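Local atomic coordinates of agmatinase (Burkholderia thailandensis, PDB entry 4DZ4), a protein that probably catalyses the hydrolysis of agmatine to putrescine and urea, as a manganese-dependent member of the arginase family. Residues Phe90-Leu96 with Cys314-Lys320; Asp48-Val54 with Ala130-Gly136. All blocks are in the same frame, centred on the assembly; numbering follows the deposited sequence.

Contact 1 of 2, residues Phe90-Leu96 with Cys314-Lys320. With EDO (1,2-ethanediol), chain T.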
ATOM      1  N   PHE B  90      30.924  -6.305 -18.141  1.00 20.24           N
ATOM      2  CA  PHE B  90      31.045  -5.573 -19.397  1.00 20.82           C
ATOM      3  C   PHE B  90      29.779  -4.760 -19.590  1.00 20.14           C
ATOM      4  O   PHE B  90      28.749  -5.070 -18.995  1.00 18.91           O
ATOM      5  CB  PHE B  90      31.303  -6.535 -20.581  1.00 21.00           C
ATOM      6  CG  PHE B  90      30.333  -7.693 -20.668  1.00 20.57           C
ATOM      7  CD1 PHE B  90      29.003  -7.491 -21.031  1.00 19.58           C
ATOM      8  CD2 PHE B  90      30.760  -8.996 -20.393  1.00 20.96           C
ATOM      9  CE1 PHE B  90      28.114  -8.554 -21.098  1.00 19.31           C
ATOM     10  CE2 PHE B  90      29.876 -10.062 -20.466  1.00 20.34           C
ATOM     11  CZ  PHE B  90      28.559  -9.846 -20.824  1.00 19.83           C
ATOM     12  N   ASP B  91      29.849  -3.714 -20.414  1.00 20.44           N
ATOM     13  CA  ASP B  91      28.629  -3.044 -20.845  1.00 20.03           C
ATOM     14  C   ASP B  91      28.175  -3.804 -22.084  1.00 19.74           C
ATOM     15  O   ASP B  91      28.850  -3.754 -23.114  1.00 20.29           O
ATOM     16  CB  ASP B  91      28.880  -1.570 -21.180  1.00 20.67           C
ATOM     17  CG  ASP B  91      27.623  -0.873 -21.702  1.00 20.83           C
ATOM     18  OD1 ASP B  91      26.646  -1.558 -22.057  1.00 20.41           O
ATOM     19  OD2 ASP B  91      27.608   0.367 -21.707  1.00 22.00           O
ATOM     20  N   PRO B  92      27.047  -4.528 -21.995  1.00 18.69           N
ATOM     21  CA  PRO B  92      26.740  -5.363 -23.143  1.00 18.88           C
ATOM     22  C   PRO B  92      26.431  -4.556 -24.396  1.00 18.95           C
ATOM     23  O   PRO B  92      26.546  -5.093 -25.492  1.00 19.57           O
ATOM     24  CB  PRO B  92      25.506  -6.164 -22.687  1.00 18.13           C
ATOM     25  CG  PRO B  92      24.884  -5.335 -21.615  1.00 17.56           C
ATOM     26  CD  PRO B  92      26.018  -4.624 -20.933  1.00 17.88           C
ATOM     27  N   PHE B  93      26.064  -3.278 -24.241  1.00 18.85           N
ATOM     28  CA  PHE B  93      25.545  -2.515 -25.382  1.00 18.54           C
ATOM     29  C   PHE B  93      26.663  -1.932 -26.216  1.00 19.55           C
ATOM     30  O   PHE B  93      26.416  -1.374 -27.276  1.00 19.80           O
ATOM     31  CB  PHE B  93      24.525  -1.466 -24.923  1.00 17.57           C
ATOM     32  CG  PHE B  93      23.474  -2.051 -24.036  1.00 16.72           C
ATOM     33  CD1 PHE B  93      22.708  -3.128 -24.486  1.00 16.39           C
ATOM     34  CD2 PHE B  93      23.277  -1.573 -22.749  1.00 16.36           C
ATOM     35  CE1 PHE B  93      21.748  -3.712 -23.668  1.00 15.99           C
ATOM     36  CE2 PHE B  93      22.290  -2.137 -21.931  1.00 16.07           C
ATOM     37  CZ  PHE B  93      21.555  -3.217 -22.381  1.00 15.57           C
ATOM     38  N   ASP B  94      27.898  -2.122 -25.761  1.00 20.41           N
ATOM     39  CA  ASP B  94      29.055  -1.727 -26.571  1.00 21.62           C
ATOM     40  C   ASP B  94      29.204  -2.600 -27.800  1.00 21.60           C
ATOM     41  O   ASP B  94      29.738  -2.146 -28.818  1.00 22.08           O
ATOM     42  CB  ASP B  94      30.329  -1.693 -25.733  1.00 23.23           C
ATOM     43  CG  ASP B  94      30.406  -0.458 -24.868  1.00 24.88           C
ATOM     44  OD1 ASP B  94      29.744   0.557 -25.209  1.00 26.08           O
ATOM     45  OD2 ASP B  94      31.106  -0.497 -23.836  1.00 25.65           O
ATOM     46  N   ASP B  95      28.749  -3.852 -27.731  1.00 20.42           N
ATOM     47  CA  ASP B  95      28.837  -4.703 -28.906  1.00 20.80           C
ATOM     48  C   ASP B  95      27.654  -5.611 -29.164  1.00 19.22           C
ATOM     49  O   ASP B  95      27.712  -6.432 -30.072  1.00 19.27           O
ATOM     50  CB  ASP B  95      30.172  -5.469 -28.961  1.00 23.26           C
ATOM     51  CG  ASP B  95      30.456  -6.237 -27.705  1.00 24.67           C
ATOM     52  OD1 ASP B  95      29.506  -6.684 -27.028  1.00 24.90           O
ATOM     53  OD2 ASP B  95      31.655  -6.399 -27.389  1.00 27.45           O
ATOM     54  N   LEU B  96      26.579  -5.438 -28.383  1.00 17.58           N
ATOM     55  CA  LEU B  96      25.301  -6.075 -28.669  1.00 16.34           C
ATOM     56  C   LEU B  96      24.269  -4.973 -28.894  1.00 15.50           C
ATOM     57  O   LEU B  96      24.045  -4.134 -28.014  1.00 15.06           O
ATOM     58  CB  LEU B  96      24.822  -6.958 -27.493  1.00 15.82           C
ATOM     59  CG  LEU B  96      23.549  -7.802 -27.707  1.00 15.39           C
ATOM     60  CD1 LEU B  96      23.782  -9.019 -28.585  1.00 15.80           C
ATOM     61  CD2 LEU B  96      22.956  -8.253 -26.362  1.00 14.87           C
ATOM     62  N   CYS B 314      22.799 -10.522 -21.549  1.00 13.74           N
ATOM     63  CA  CYS B 314      24.219 -10.759 -21.363  1.00 14.95           C
ATOM     64  C   CYS B 314      24.622 -12.100 -21.951  1.00 15.32           C
ATOM     65  O   CYS B 314      25.710 -12.213 -22.511  1.00 16.05           O
ATOM     66  CB  CYS B 314      24.574 -10.637 -19.873  1.00 15.18           C
ATOM     67  SG  CYS B 314      24.515  -8.937 -19.265  1.00 15.87           S
ATOM     68  N   LEU B 315      23.741 -13.100 -21.840  1.00 14.94           N
ATOM     69  CA  LEU B 315      23.981 -14.409 -22.463  1.00 15.51           C
ATOM     70  C   LEU B 315      24.138 -14.239 -23.969  1.00 16.03           C
ATOM     71  O   LEU B 315      25.079 -14.784 -24.559  1.00 17.22           O
ATOM     72  CB  LEU B 315      22.879 -15.408 -22.163  1.00 14.98           C
ATOM     73  CG  LEU B 315      22.824 -15.917 -20.708  1.00 15.04           C
ATOM     74  CD1 LEU B 315      21.540 -16.706 -20.494  1.00 14.89           C
ATOM     75  CD2 LEU B 315      24.035 -16.790 -20.418  1.00 16.03           C
ATOM     76  N   TRP B 316      23.240 -13.463 -24.579  1.00 15.22           N
ATOM     77  CA  TRP B 316      23.389 -13.176 -26.009  1.00 16.04           C
ATOM     78  C   TRP B 316      24.643 -12.402 -26.369  1.00 16.62           C
ATOM     79  O   TRP B 316      25.245 -12.672 -27.418  1.00 17.21           O
ATOM     80  CB  TRP B 316      22.131 -12.514 -26.570  1.00 15.63           C
ATOM     81  CG  TRP B 316      20.993 -13.482 -26.811  1.00 15.27           C
ATOM     82  CD1 TRP B 316      21.023 -14.716 -27.478  1.00 15.86           C
ATOM     83  CD2 TRP B 316      19.580 -13.296 -26.422  1.00 14.75           C
ATOM     84  NE1 TRP B 316      19.767 -15.294 -27.505  1.00 15.40           N
ATOM     85  CE2 TRP B 316      18.856 -14.492 -26.900  1.00 14.86           C
ATOM     86  CE3 TRP B 316      18.880 -12.303 -25.748  1.00 14.29           C
ATOM     87  CZ2 TRP B 316      17.482 -14.662 -26.687  1.00 14.31           C
ATOM     88  CZ3 TRP B 316      17.494 -12.485 -25.541  1.00 13.90           C
ATOM     89  CH2 TRP B 316      16.814 -13.625 -26.034  1.00 13.65           C
ATOM     90  N   ARG B 317      25.039 -11.435 -25.528  1.00 16.73           N
ATOM     91  CA  ARG B 317      26.282 -10.666 -25.771  1.00 17.72           C
ATOM     92  C   ARG B 317      27.438 -11.656 -25.809  1.00 18.69           C
ATOM     93  O   ARG B 317      28.291 -11.580 -26.695  1.00 19.68           O
ATOM     94  CB  ARG B 317      26.519  -9.596 -24.689  1.00 18.09           C
ATOM     95  CG  ARG B 317      27.678  -8.636 -24.967  1.00 19.34           C
ATOM     96  CD  ARG B 317      28.994  -9.219 -24.458  1.00 20.43           C
ATOM     97  NE  ARG B 317      30.146  -8.437 -24.876  1.00 22.28           N
ATOM     98  CZ  ARG B 317      31.401  -8.686 -24.502  1.00 23.22           C
ATOM     99  NH1 ARG B 317      31.674  -9.699 -23.697  1.00 22.90           N
ATOM    100  NH2 ARG B 317      32.389  -7.932 -24.951  1.00 25.23           N
ATOM    101  N   GLN B 318      27.456 -12.587 -24.861  1.00 18.37           N
ATOM    102  CA  GLN B 318      28.550 -13.563 -24.794  1.00 19.28           C
ATOM    103  C   GLN B 318      28.602 -14.493 -25.996  1.00 19.63           C
ATOM    104  O   GLN B 318      29.707 -14.793 -26.495  1.00 20.69           O
ATOM    105  CB  GLN B 318      28.499 -14.376 -23.494  1.00 19.62           C
ATOM    106  CG  GLN B 318      28.834 -13.575 -22.242  1.00 20.34           C
ATOM    107  CD  GLN B 318      30.274 -13.063 -22.198  1.00 21.79           C
ATOM    108  OE1 GLN B 318      30.671 -12.210 -23.001  1.00 22.49           O
ATOM    109  NE2 GLN B 318      31.061 -13.571 -21.245  1.00 22.45           N
ATOM    110  N   ARG B 319      27.440 -14.938 -26.464  1.00 32.65           N
ATOM    111  CA  ARG B 319      27.338 -15.740 -27.685  1.00 32.97           C
ATOM    112  C   ARG B 319      27.834 -14.982 -28.938  1.00 33.39           C
ATOM    113  O   ARG B 319      28.575 -15.545 -29.768  1.00 34.60           O
ATOM    114  CB  ARG B 319      25.902 -16.230 -27.872  1.00 32.28           C
ATOM    115  N   LYS B 320      27.441 -13.716 -29.076  1.00 32.33           N
ATOM    116  CA  LYS B 320      27.906 -12.896 -30.201  1.00 33.06           C
ATOM    117  C   LYS B 320      29.418 -12.638 -30.100  1.00 34.76           C
ATOM    118  O   LYS B 320      30.145 -12.810 -31.083  1.00 36.22           O
ATOM    119  CB  LYS B 320      27.114 -11.577 -30.319  1.00 31.92           C
ATOM    120  CG  LYS B 320      27.526 -10.702 -31.511  1.00 32.69           C
ATOM    121  CD  LYS B 320      26.872  -9.322 -31.514  1.00 32.02           C
ATOM    122  CE  LYS B 320      27.431  -8.443 -32.637  1.00 33.19           C
ATOM    123  NZ  LYS B 320      27.032  -7.003 -32.559  1.00 33.13           N
TER
HETATM  124  C1  EDO T 405      27.245   0.804 -17.578  1.00 28.22           C
HETATM  125  O1  EDO T 405      27.112  -0.409 -18.339  1.00 26.47           O
HETATM  126  C2  EDO T 405      26.715   1.990 -18.361  1.00 30.31           C
HETATM  127  O2  EDO T 405      27.659   2.206 -19.421  1.00 34.84           O
HETATM  128  O   HOH W   1      28.828  -9.159 -28.331  1.00 32.07           O
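Leu96 forms the apolar centre, lying against one turn of helix 300-323. Its CD2 is 4.3 Å from CB of Trp316 and 4.2 Å from CB of Arg317. Pro92 CG extends this patch to Cys314 SG at 4.3 Å. The same sulfur makes an oblique sulfur-aromatic contact with Phe90, whose CE1 is 4.1 Å from it.

Arg317 then carries the contact from apolar to polar. Its CD makes a CH-pi contact 3.8 Å from the Phe90 ring centroid. Its CZ lies over the same ring, 4.2 Å from the centroid, as a cation-pi partner. The guanidinium turns its edge to Asp95 in a two-pronged salt bridge: Arg317 NE to Asp95 OD1 is 2.8 Å and Arg317 NH2 to Asp95 OD2 is 3.0 Å. The remaining nitrogen, NH1, donates to Gln318 OE1 at 2.8 Å. Arg317 is thus held by ring face, carboxylate and amide at once. At the outer edge, Lys320 NZ donates to the backbone O of Asp95 at 2.6 Å. An Asx turn, with Phe93 N donating to Asp91 OD1 at 2.8 Å, bends the loop before Asp95.

The contact lies away from the manganese site. It fastens the loop between helix 69-76 and strand 98-103 to the C-terminal part of helix 300-323. Trp316 of that helix reaches strand 131-136 and donates through NE1 to Leu283 O on strand 282-289.

Contact 2 of 2, residues Asp48-Val54 with Ala130-Gly136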
ATOM      1  N   ASP B  48      20.551  -6.803 -32.910  1.00 16.91           N
ATOM      2  CA  ASP B  48      20.789  -8.175 -32.440  1.00 16.72           C
ATOM      3  C   ASP B  48      19.639  -8.721 -31.598  1.00 15.59           C
ATOM      4  O   ASP B  48      19.278  -9.897 -31.700  1.00 15.63           O
ATOM      5  CB  ASP B  48      22.070  -8.237 -31.593  1.00 17.12           C
ATOM      6  CG  ASP B  48      23.325  -7.852 -32.382  1.00 18.08           C
ATOM      7  OD1 ASP B  48      23.476  -8.322 -33.519  1.00 19.16           O
ATOM      8  OD2 ASP B  48      24.161  -7.083 -31.859  1.00 18.55           O
ATOM      9  N   VAL B  49      19.094  -7.872 -30.741  1.00 14.47           N
ATOM     10  CA  VAL B  49      17.974  -8.265 -29.877  1.00 13.60           C
ATOM     11  C   VAL B  49      16.925  -7.167 -29.836  1.00 13.03           C
ATOM     12  O   VAL B  49      17.252  -5.986 -29.644  1.00 12.82           O
ATOM     13  CB  VAL B  49      18.402  -8.572 -28.427  1.00 13.39           C
ATOM     14  CG1 VAL B  49      17.201  -9.084 -27.633  1.00 12.75           C
ATOM     15  CG2 VAL B  49      19.562  -9.574 -28.380  1.00 13.96           C
ATOM     16  N   VAL B  50      15.665  -7.577 -29.993  1.00 12.52           N
ATOM     17  CA  VAL B  50      14.524  -6.663 -29.869  1.00 12.34           C
ATOM     18  C   VAL B  50      13.764  -6.989 -28.583  1.00 11.82           C
ATOM     19  O   VAL B  50      13.244  -8.111 -28.427  1.00 11.81           O
ATOM     20  CB  VAL B  50      13.553  -6.788 -31.049  1.00 12.60           C
ATOM     21  CG1 VAL B  50      12.296  -5.943 -30.805  1.00 12.93           C
ATOM     22  CG2 VAL B  50      14.266  -6.346 -32.331  1.00 13.53           C
ATOM     23  N   VAL B  51      13.688  -6.003 -27.696  1.00 11.38           N
ATOM     24  CA  VAL B  51      12.819  -6.093 -26.513  1.00 10.83           C
ATOM     25  C   VAL B  51      11.459  -5.511 -26.908  1.00 10.74           C
ATOM     26  O   VAL B  51      11.413  -4.411 -27.491  1.00 11.20           O
ATOM     27  CB  VAL B  51      13.399  -5.290 -25.317  1.00 10.79           C
ATOM     28  CG1 VAL B  51      12.479  -5.402 -24.089  1.00 10.46           C
ATOM     29  CG2 VAL B  51      14.772  -5.843 -24.954  1.00 10.89           C
ATOM     30  N   SER B  52      10.359  -6.199 -26.576  1.00 10.15           N
ATOM     31  CA  SER B  52       9.044  -5.633 -26.856  1.00 10.09           C
ATOM     32  C   SER B  52       8.101  -6.123 -25.781  1.00  9.73           C
ATOM     33  O   SER B  52       8.414  -7.108 -25.099  1.00  9.83           O
ATOM     34  CB  SER B  52       8.535  -6.025 -28.257  1.00 10.58           C
ATOM     35  OG  SER B  52       8.207  -7.411 -28.331  1.00 10.68           O
ATOM     36  N   GLY B  53       6.981  -5.436 -25.629  1.00  9.17           N
ATOM     37  CA  GLY B  53       5.973  -5.854 -24.642  1.00  9.05           C
ATOM     38  C   GLY B  53       4.741  -6.444 -25.333  1.00  9.21           C
ATOM     39  O   GLY B  53       4.376  -6.044 -26.450  1.00  9.73           O
ATOM     40  N   VAL B  54       4.085  -7.390 -24.663  1.00  9.13           N
ATOM     41  CA  VAL B  54       2.763  -7.868 -25.103  1.00  9.24           C
ATOM     42  C   VAL B  54       1.850  -7.733 -23.888  1.00  9.25           C
ATOM     43  O   VAL B  54       1.922  -8.553 -22.977  1.00  8.97           O
ATOM     44  CB  VAL B  54       2.764  -9.346 -25.616  1.00  9.43           C
ATOM     45  CG1 VAL B  54       1.367  -9.709 -26.099  1.00  9.48           C
ATOM     46  CG2 VAL B  54       3.744  -9.531 -26.781  1.00  9.73           C
ATOM     47  N   ALA B 130      17.042 -10.441 -35.783  1.00 22.81           N
ATOM     48  CA  ALA B 130      17.173 -10.152 -34.342  1.00 20.70           C
ATOM     49  C   ALA B 130      16.536 -11.280 -33.521  1.00 19.06           C
ATOM     50  O   ALA B 130      15.622 -11.947 -33.992  1.00 18.51           O
ATOM     51  CB  ALA B 130      16.508  -8.815 -34.000  1.00 19.69           C
ATOM     52  N   ARG B 131      17.039 -11.498 -32.308  1.00 17.65           N
ATOM     53  CA  ARG B 131      16.380 -12.371 -31.334  1.00 17.03           C
ATOM     54  C   ARG B 131      15.291 -11.545 -30.666  1.00 15.27           C
ATOM     55  O   ARG B 131      15.411 -10.316 -30.582  1.00 15.55           O
ATOM     56  CB  ARG B 131      17.338 -12.787 -30.223  1.00 17.54           C
ATOM     57  CG  ARG B 131      18.650 -13.417 -30.655  1.00 19.87           C
ATOM     58  CD  ARG B 131      18.452 -14.792 -31.243  1.00 21.54           C
ATOM     59  NE  ARG B 131      19.763 -15.422 -31.391  1.00 24.39           N
ATOM     60  CZ  ARG B 131      19.977 -16.594 -31.973  1.00 25.49           C
ATOM     61  NH1 ARG B 131      18.968 -17.279 -32.500  1.00 26.87           N
ATOM     62  NH2 ARG B 131      21.208 -17.069 -32.027  1.00 27.11           N
ATOM     63  N   MET B 132      14.276 -12.223 -30.140  1.00 14.42           N
ATOM     64  CA  MET B 132      13.204 -11.562 -29.380  1.00 13.28           C
ATOM     65  C   MET B 132      13.352 -11.825 -27.892  1.00 12.41           C
ATOM     66  O   MET B 132      13.485 -12.969 -27.473  1.00 12.19           O
ATOM     67  CB  MET B 132      11.812 -12.021 -29.822  1.00 13.47           C
ATOM     68  CG  MET B 132      11.449 -11.554 -31.216  1.00 14.38           C
ATOM     69  SD  MET B 132       9.770 -12.060 -31.651  1.00 14.90           S
ATOM     70  CE  MET B 132       8.754 -11.054 -30.556  1.00 13.66           C
ATOM     71  N   LEU B 133      13.367 -10.746 -27.117  1.00 12.07           N
ATOM     72  CA  LEU B 133      13.199 -10.830 -25.658  1.00 11.29           C
ATOM     73  C   LEU B 133      11.876 -10.121 -25.331  1.00 10.73           C
ATOM     74  O   LEU B 133      11.777  -8.891 -25.421  1.00 10.83           O
ATOM     75  CB  LEU B 133      14.383 -10.118 -24.988  1.00 11.77           C
ATOM     76  CG  LEU B 133      14.379 -10.112 -23.459  1.00 11.96           C
ATOM     77  CD1 LEU B 133      14.115 -11.483 -22.901  1.00 11.97           C
ATOM     78  CD2 LEU B 133      15.692  -9.535 -22.902  1.00 12.31           C
ATOM     79  N   THR B 134      10.851 -10.895 -24.995  1.00 10.09           N
ATOM     80  CA  THR B 134       9.509 -10.330 -24.901  1.00  9.68           C
ATOM     81  C   THR B 134       9.066 -10.224 -23.436  1.00  9.46           C
ATOM     82  O   THR B 134       9.299 -11.132 -22.653  1.00  9.48           O
ATOM     83  CB  THR B 134       8.527 -11.167 -25.734  1.00  9.54           C
ATOM     84  OG1 THR B 134       9.038 -11.288 -27.076  1.00  9.89           O
ATOM     85  CG2 THR B 134       7.145 -10.479 -25.824  1.00  9.27           C
ATOM     86  N   LEU B 135       8.458  -9.093 -23.093  1.00  9.39           N
ATOM     87  CA  LEU B 135       7.987  -8.839 -21.714  1.00  9.11           C
ATOM     88  C   LEU B 135       6.475  -8.999 -21.726  1.00  8.89           C
ATOM     89  O   LEU B 135       5.800  -8.335 -22.519  1.00  8.92           O
ATOM     90  CB  LEU B 135       8.343  -7.411 -21.297  1.00  9.52           C
ATOM     91  CG  LEU B 135       9.822  -7.027 -21.440  1.00 10.13           C
ATOM     92  CD1 LEU B 135      10.078  -5.554 -21.037  1.00 10.57           C
ATOM     93  CD2 LEU B 135      10.680  -7.998 -20.623  1.00 10.33           C
ATOM     94  N   GLY B 136       5.955  -9.860 -20.844  1.00  8.56           N
ATOM     95  CA  GLY B 136       4.528 -10.024 -20.693  1.00  9.11           C
ATOM     96  C   GLY B 136       3.950  -9.059 -19.638  1.00  9.09           C
ATOM     97  O   GLY B 136       4.682  -8.338 -18.985  1.00  9.50           O
TER
HETATM   98  O   HOH W   2      10.380  -9.084 -28.377  1.00 10.68           O
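Ala130 opens the pairing just before its strand. Its CB packs on CG2 of Val50 at 3.7 Å, and its CA makes a 3.4 Å CA-H...O contact with Asp48 O. Arg131 N donates to that same Asp48 O at 2.8 Å, and Arg131 O accepts from Val50 N at 2.8 Å. Met132 pairs with Val50 and makes no backbone N-H bond to this neighbour; its CA lies 3.6 Å from Val50 O.

Leu133 N donates to Val50 O at 2.9 Å, and Leu133 O accepts from Ser52 N at 3.3 Å. Leu133 CB also packs on Val49 CG1 at 4.0 Å. Thr134 pairs with Ser52. A water joins their side chains, 2.9 Å from Thr134 OG1 and 2.7 Å from Ser52 OG, and donates to Val50 O at 3.0 Å. Ser52 OG is also hydrogen-bonded to His121 of helix 114-126.

Leu135 repeats the pattern: its N donates to Ser52 O at 2.8 Å, its O accepts from Val54 N at 2.9 Å, and its CD1 meets Val51 CG1 at 3.9 Å. Gly136 follows, about 8 Å from the side chain of His139, a manganese ligand a little further along the chain.

The two parallel strands cross at -28° inside the central sheet of the arginase alpha/beta fold, between strands 98-103 and 282-289. Helix 114-126 covers the face of Val50 and Met132. Helix 300-323 covers the face of Val49 and Leu133.

After the short strand 39-40 the chain lays down strand 49-54, then runs through helix 69-76 to loop 90-96. Strand 98-103 and helix 114-126 follow, and strand 131-136 closes contact 2 beside strand 49-54. The chain then builds the rest of the sheet and supplies the manganese ligands. Helix 300-323 finally returns to the early loop and closes contact 1 across 217 residues. The segments alternate, so the two closures cross rather than nest. They also touch: Lys320 NZ forms a 3.0 Å salt bridge with Asp48 OD2, and Trp316 packs on Arg131. Together they tie the C-terminal helix to the N-terminal half of the sheet.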